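PDB 4K00: 1,4-dihydroxy-2-naphthoyl-CoA hydrolase from Synechocystis sp., which hydrolyses 1,4-dihydroxy-2-naphthoyl-CoA to 1,4-dihydroxy-2-naphthoate and free CoA, a step in the biosynthesis of phylloquinone (vitamin K1). Local coordinates for residues Asn27-Met32 with Asp76-Asn81; Ala36-Leu41 with Leu46-Ile51. All coordinates share one frame; numbering follows the deposited sequence.

Contact 1 of 2, residues Asn27-Met32 with Asp76-Asn81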
loop_
_atom_site.group_PDB
_atom_site.type_symbol
_atom_site.label_atom_id
_atom_site.label_comp_id
_atom_site.label_asym_id
_atom_site.label_seq_id
_atom_site.Cartn_x
_atom_site.Cartn_y
_atom_site.Cartn_z
ATOM N N ASN A 27 -2.149 7.391 -6.562
ATOM C CA ASN A 27 -3.104 6.446 -5.999
ATOM C C ASN A 27 -3.317 6.691 -4.518
ATOM O O ASN A 27 -4.355 6.330 -3.958
ATOM C CB ASN A 27 -2.557 5.020 -6.165
ATOM C CG ASN A 27 -3.643 4.004 -6.377
ATOM O OD1 ASN A 27 -4.765 4.343 -6.761
ATOM N ND2 ASN A 27 -3.316 2.748 -6.148
ATOM N N GLN A 28 -2.320 7.290 -3.875
ATOM C CA GLN A 28 -2.439 7.633 -2.457
ATOM C C GLN A 28 -3.457 8.752 -2.189
ATOM O O GLN A 28 -4.115 8.739 -1.154
ATOM C CB GLN A 28 -1.070 7.964 -1.845
ATOM C CG GLN A 28 -0.125 6.775 -1.765
ATOM C CD GLN A 28 -0.689 5.650 -0.927
ATOM O OE1 GLN A 28 -0.909 4.557 -1.430
ATOM N NE2 GLN A 28 -0.951 5.918 0.345
ATOM N N PHE A 29 -3.622 9.692 -3.116
ATOM C CA PHE A 29 -4.702 10.661 -3.002
ATOM C C PHE A 29 -6.070 9.969 -2.973
ATOM O O PHE A 29 -6.957 10.362 -2.203
ATOM C CB PHE A 29 -4.659 11.682 -4.148
ATOM C CG PHE A 29 -3.563 12.718 -4.019
ATOM C CD1 PHE A 29 -3.596 13.671 -3.016
ATOM C CD2 PHE A 29 -2.533 12.774 -4.948
ATOM C CE1 PHE A 29 -2.616 14.647 -2.920
ATOM C CE2 PHE A 29 -1.547 13.748 -4.858
ATOM C CZ PHE A 29 -1.590 14.687 -3.845
ATOM N N LEU A 30 -6.258 8.960 -3.824
ATOM C CA LEU A 30 -7.501 8.193 -3.828
ATOM C C LEU A 30 -7.692 7.432 -2.531
ATOM O O LEU A 30 -8.822 7.319 -2.046
ATOM C CB LEU A 30 -7.556 7.202 -4.993
ATOM C CG LEU A 30 -8.280 7.662 -6.250
ATOM C CD1 LEU A 30 -8.241 6.566 -7.306
ATOM C CD2 LEU A 30 -9.717 8.092 -5.952
ATOM N N GLN A 31 -6.599 6.897 -1.975
ATOM C CA GLN A 31 -6.636 6.250 -0.657
ATOM C C GLN A 31 -7.141 7.251 0.396
ATOM O O GLN A 31 -7.974 6.910 1.240
ATOM C CB GLN A 31 -5.251 5.681 -0.297
ATOM C CG GLN A 31 -5.108 5.080 1.094
ATOM C CD GLN A 31 -6.218 4.120 1.427
ATOM O OE1 GLN A 31 -6.713 3.397 0.555
ATOM N NE2 GLN A 31 -6.632 4.109 2.695
ATOM N N MET A 32 -6.649 8.487 0.338
ATOM C CA MET A 32 -7.031 9.504 1.319
ATOM C C MET A 32 -8.517 9.832 1.196
ATOM O O MET A 32 -9.185 10.118 2.192
ATOM C CB MET A 32 -6.216 10.776 1.122
ATOM C CG MET A 32 -4.730 10.643 1.413
ATOM S SD MET A 32 -3.834 12.119 0.889
ATOM C CE MET A 32 -2.146 11.530 1.033
ATOM N N ASP A 76 3.291 17.436 4.433
ATOM C CA ASP A 76 2.206 18.394 4.201
ATOM C C ASP A 76 0.997 17.989 5.029
ATOM O O ASP A 76 0.754 16.802 5.262
ATOM C CB ASP A 76 1.812 18.443 2.721
ATOM C CG ASP A 76 2.834 19.153 1.857
ATOM O OD1 ASP A 76 3.804 19.722 2.405
ATOM O OD2 ASP A 76 2.658 19.152 0.620
ATOM N N ARG A 77 0.223 18.976 5.455
ATOM C CA ARG A 77 -1.059 18.710 6.080
ATOM C C ARG A 77 -2.176 19.085 5.114
ATOM O O ARG A 77 -2.252 20.221 4.643
ATOM C CB ARG A 77 -1.188 19.497 7.377
ATOM C CG ARG A 77 -2.366 19.061 8.233
ATOM C CD ARG A 77 -2.264 19.626 9.643
ATOM N NE ARG A 77 -2.121 21.079 9.633
ATOM C CZ ARG A 77 -3.141 21.928 9.547
ATOM N NH1 ARG A 77 -4.386 21.469 9.468
ATOM N NH2 ARG A 77 -2.918 23.236 9.539
ATOM N N LEU A 78 -3.024 18.113 4.811
ATOM C CA LEU A 78 -4.036 18.254 3.765
ATOM C C LEU A 78 -5.429 18.203 4.383
ATOM O O LEU A 78 -5.621 17.642 5.465
ATOM C CB LEU A 78 -3.893 17.145 2.731
ATOM C CG LEU A 78 -2.501 16.912 2.144
ATOM C CD1 LEU A 78 -2.586 15.832 1.089
ATOM C CD2 LEU A 78 -1.920 18.192 1.565
ATOM N N LEU A 79 -6.396 18.801 3.694
ATOM C CA LEU A 79 -7.808 18.622 4.010
ATOM C C LEU A 79 -8.476 17.894 2.854
ATOM O O LEU A 79 -8.273 18.237 1.690
ATOM C CB LEU A 79 -8.475 19.982 4.220
ATOM C CG LEU A 79 -7.875 20.851 5.327
ATOM C CD1 LEU A 79 -8.530 22.220 5.362
ATOM C CD2 LEU A 79 -8.014 20.152 6.668
ATOM N N VAL A 80 -9.252 16.870 3.179
ATOM C CA VAL A 80 -10.120 16.226 2.200
ATOM C C VAL A 80 -11.555 16.557 2.536
ATOM O O VAL A 80 -12.072 16.129 3.573
ATOM C CB VAL A 80 -9.988 14.697 2.209
ATOM C CG1 VAL A 80 -10.823 14.107 1.071
ATOM C CG2 VAL A 80 -8.529 14.278 2.104
ATOM N N ASN A 81 -12.186 17.345 1.673
ATOM C CA ASN A 81 -13.555 17.748 1.888
ATOM C C ASN A 81 -14.484 16.896 1.073
ATOM O O ASN A 81 -14.323 16.769 -0.132
ATOM C CB ASN A 81 -13.755 19.223 1.532
ATOM C CG ASN A 81 -13.408 20.132 2.687
ATOM O OD1 ASN A 81 -14.124 20.179 3.690
ATOM N ND2 ASN A 81 -12.303 20.837 2.569
#
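Helix 27-32 and strand 77-81 have their axes 10.4 Å apart at their closest and crossed at -59°, with Phe29 and Met32 touching Leu78 and Val80. This is the hotdog fold at its core: the long helix 26-43 lies against the concave side of an antiparallel sheet, and no hydrogen bond joins the two segments. Leu78 and Val80, alternate residues of the strand, both point their CB atoms toward the helix. Met32 points back at the strand. Its CG lies anti to the carbonyl carbon (chi1 -66°) and the chain runs extended beyond it, which carries the thioether along to Leu78. There the two side chains cross at about a right angle, with SD of Met32 3.9 Å from Leu78 CD1. Phe29, one turn earlier, reaches the same methyl with the end of its ring, approaching it obliquely. Val80 meets the root of Met32 instead, its CG2 lying 4.3 Å from Met32 CB. Around this apolar layer Phe29 also touches Ile66 and Ile98 of other strands, while Val80 packs on Tyr9 and Tyr96. Leu78 CD1 thus serves two helix residues at once, with Phe29 CE1 4.2 Å away and the Met32 sulfur nearer still.

Contact 2 of 2, residues Ala36-Leu41 with Leu46-Ile51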
loop_
_atom_site.group_PDB
_atom_site.type_symbol
_atom_site.label_atom_id
_atom_site.label_comp_id
_atom_site.label_asym_id
_atom_site.label_seq_id
_atom_site.Cartn_x
_atom_site.Cartn_y
_atom_site.Cartn_z
ATOM N N ALA A 36 -11.396 9.444 4.076
ATOM C CA ALA A 36 -12.352 10.500 4.429
ATOM C C ALA A 36 -13.746 9.923 4.518
ATOM O O ALA A 36 -14.497 10.201 5.457
ATOM C CB ALA A 36 -12.318 11.613 3.386
ATOM N N TYR A 37 -14.078 9.101 3.530
ATOM C CA TYR A 37 -15.330 8.363 3.508
ATOM C C TYR A 37 -15.458 7.518 4.783
ATOM O O TYR A 37 -16.473 7.575 5.470
ATOM C CB TYR A 37 -15.409 7.535 2.226
ATOM C CG TYR A 37 -16.399 6.385 2.215
ATOM C CD1 TYR A 37 -17.755 6.595 2.411
ATOM C CD2 TYR A 37 -15.964 5.080 1.992
ATOM C CE1 TYR A 37 -18.648 5.532 2.398
ATOM C CE2 TYR A 37 -16.848 4.019 1.964
ATOM C CZ TYR A 37 -18.192 4.247 2.166
ATOM O OH TYR A 37 -19.070 3.180 2.152
ATOM N N GLU A 38 -14.406 6.779 5.118
ATOM C CA GLU A 38 -14.419 5.941 6.305
ATOM C C GLU A 38 -14.518 6.739 7.591
ATOM O O GLU A 38 -15.156 6.293 8.541
ATOM C CB GLU A 38 -13.200 5.012 6.342
ATOM C CG GLU A 38 -13.279 3.891 5.312
ATOM C CD GLU A 38 -12.012 3.067 5.268
ATOM O OE1 GLU A 38 -11.155 3.368 4.416
ATOM O OE2 GLU A 38 -11.900 2.122 6.078
ATOM N N SER A 39 -13.885 7.913 7.629
ATOM C CA SER A 39 -13.930 8.747 8.819
ATOM C C SER A 39 -15.328 9.339 8.972
ATOM O O SER A 39 -15.851 9.466 10.083
ATOM C CB SER A 39 -12.894 9.867 8.758
ATOM O OG SER A 39 -11.584 9.348 8.634
ATOM N N TRP A 40 -15.947 9.680 7.855
ATOM C CA TRP A 40 -17.307 10.170 7.896
ATOM C C TRP A 40 -18.239 9.073 8.439
ATOM O O TRP A 40 -19.056 9.325 9.320
ATOM C CB TRP A 40 -17.747 10.649 6.510
ATOM C CG TRP A 40 -19.200 10.923 6.424
ATOM C CD1 TRP A 40 -19.862 12.001 6.915
ATOM C CD2 TRP A 40 -20.185 10.079 5.834
ATOM N NE1 TRP A 40 -21.200 11.897 6.643
ATOM C CE2 TRP A 40 -21.427 10.720 5.985
ATOM C CE3 TRP A 40 -20.132 8.853 5.164
ATOM C CZ2 TRP A 40 -22.615 10.169 5.508
ATOM C CZ3 TRP A 40 -21.313 8.302 4.697
ATOM C CH2 TRP A 40 -22.539 8.964 4.870
ATOM N N LEU A 41 -18.093 7.856 7.922
ATOM C CA LEU A 41 -18.859 6.704 8.424
ATOM C C LEU A 41 -18.730 6.561 9.933
ATOM O O LEU A 41 -19.723 6.371 10.634
ATOM C CB LEU A 41 -18.363 5.400 7.775
ATOM C CG LEU A 41 -18.721 5.163 6.310
ATOM C CD1 LEU A 41 -18.069 3.879 5.817
ATOM C CD2 LEU A 41 -20.222 5.129 6.110
ATOM N N LEU A 46 -21.431 4.505 11.696
ATOM C CA LEU A 46 -21.638 3.410 10.751
ATOM C C LEU A 46 -20.341 2.648 10.560
ATOM O O LEU A 46 -19.274 3.154 10.875
ATOM C CB LEU A 46 -22.102 3.969 9.406
ATOM C CG LEU A 46 -23.321 4.888 9.515
ATOM C CD1 LEU A 46 -23.624 5.575 8.193
ATOM C CD2 LEU A 46 -24.535 4.108 10.002
ATOM N N SER A 47 -20.432 1.432 10.037
ATOM C CA SER A 47 -19.304 0.500 10.077
ATOM C C SER A 47 -19.322 -0.362 8.827
ATOM O O SER A 47 -20.275 -1.109 8.592
ATOM C CB SER A 47 -19.399 -0.395 11.318
ATOM O OG SER A 47 -18.442 -1.443 11.275
ATOM N N LEU A 48 -18.262 -0.259 8.036
ATOM C CA LEU A 48 -18.028 -1.176 6.931
ATOM C C LEU A 48 -17.861 -2.591 7.433
ATOM O O LEU A 48 -18.367 -3.536 6.822
ATOM C CB LEU A 48 -16.775 -0.775 6.164
ATOM C CG LEU A 48 -16.953 0.361 5.168
ATOM C CD1 LEU A 48 -15.624 0.677 4.497
ATOM C CD2 LEU A 48 -18.024 0.003 4.147
ATOM N N GLN A 49 -17.159 -2.733 8.554
ATOM C CA GLN A 49 -16.893 -4.035 9.119
ATOM C C GLN A 49 -18.168 -4.778 9.483
ATOM O O GLN A 49 -18.251 -5.987 9.306
ATOM C CB GLN A 49 -15.997 -3.920 10.349
ATOM C CG GLN A 49 -15.621 -5.268 10.938
ATOM C CD GLN A 49 -14.784 -6.124 9.981
ATOM O OE1 GLN A 49 -13.784 -5.674 9.447
ATOM N NE2 GLN A 49 -15.197 -7.372 9.782
ATOM N N ASN A 50 -19.153 -4.066 10.027
ATOM C CA ASN A 50 -20.406 -4.711 10.410
ATOM C C ASN A 50 -21.117 -5.280 9.183
ATOM O O ASN A 50 -21.687 -6.378 9.226
ATOM C CB ASN A 50 -21.312 -3.724 11.151
ATOM C CG ASN A 50 -20.791 -3.383 12.541
ATOM O OD1 ASN A 50 -19.694 -3.798 12.946
ATOM N ND2 ASN A 50 -21.574 -2.619 13.277
ATOM N N ILE A 51 -21.077 -4.539 8.084
ATOM C CA ILE A 51 -21.643 -5.024 6.833
ATOM C C ILE A 51 -20.960 -6.328 6.430
ATOM O O ILE A 51 -21.625 -7.313 6.124
ATOM C CB ILE A 51 -21.470 -4.000 5.694
ATOM C CG1 ILE A 51 -22.259 -2.729 5.992
ATOM C CG2 ILE A 51 -21.939 -4.589 4.368
ATOM C CD1 ILE A 51 -23.750 -2.944 6.149
#
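Where helix 26-43 of the hotdog fold gives way to the short helix 48-54, Leu41 near the end of the first helix meets Leu46 of the connecting loop and Leu48, the first residue of helix 48-54. One backbone bond closes the turn: Leu46 N donates to Leu41 O at 2.7 Å, nearly straight at 164°, with the nitrogen tilted 34° from the carbonyl plane. This bond spans five residues, and the two leucines it joins also pack side chain to side chain, Leu41 CD2 lying 4.0 Å from Leu46 CB. The other methyl branch of Leu41 turns to Leu48, where Leu41 CD1 comes within 3.7 Å of Leu48 CG as the two side chains cross at about a right angle. That same CD1 of Leu41 also rests above one face of the Tyr37 ring, offset toward its rim. Leu48 CD2 lies 3.9 Å from Tyr37 OH, while Leu48 CD1 is 4.1 Å from Glu38 CG and also approaches the Tyr37 ring obliquely. Tyr37 gets there because its CG stands anti to the backbone N (chi1 161°), which sends the ring toward the second helix. Only the aliphatic part of Glu38 takes part; its carboxylate binds Leu15 N of the third subunit through OE2 and His34 through OE1. The incoming helix is capped by Ser47, whose OG accepts from Asn50 N at 3.0 Å. Trp131 of helix 129-136 also touches Tyr37 and Leu41. A backbone-closed turn, an apolar leucine cluster and a serine N-cap together join the long hotdog helix to the short helix that follows it in the chain.

Overall arrangement
Both contacts are built on helix 26-43, the first on its opening turns and the second farther along, with their centres about 17 Å apart. Contact 1 ties the helix to the sheet, whereas contact 2 joins it to the next helix in sequence; the chain makes the turn of contact 2 before it enters strand 77-86. The two meet directly where Val80 CG1 of contact 1 lies 3.7 Å from Ala36 CB of the 36-41 segment, so the strand packs against successive turns of the helix. Contact 1 is close to the predicted active-site residue Asp19, about 8 Å separating its side chain from that of Phe29. Contact 2 lies away from that site.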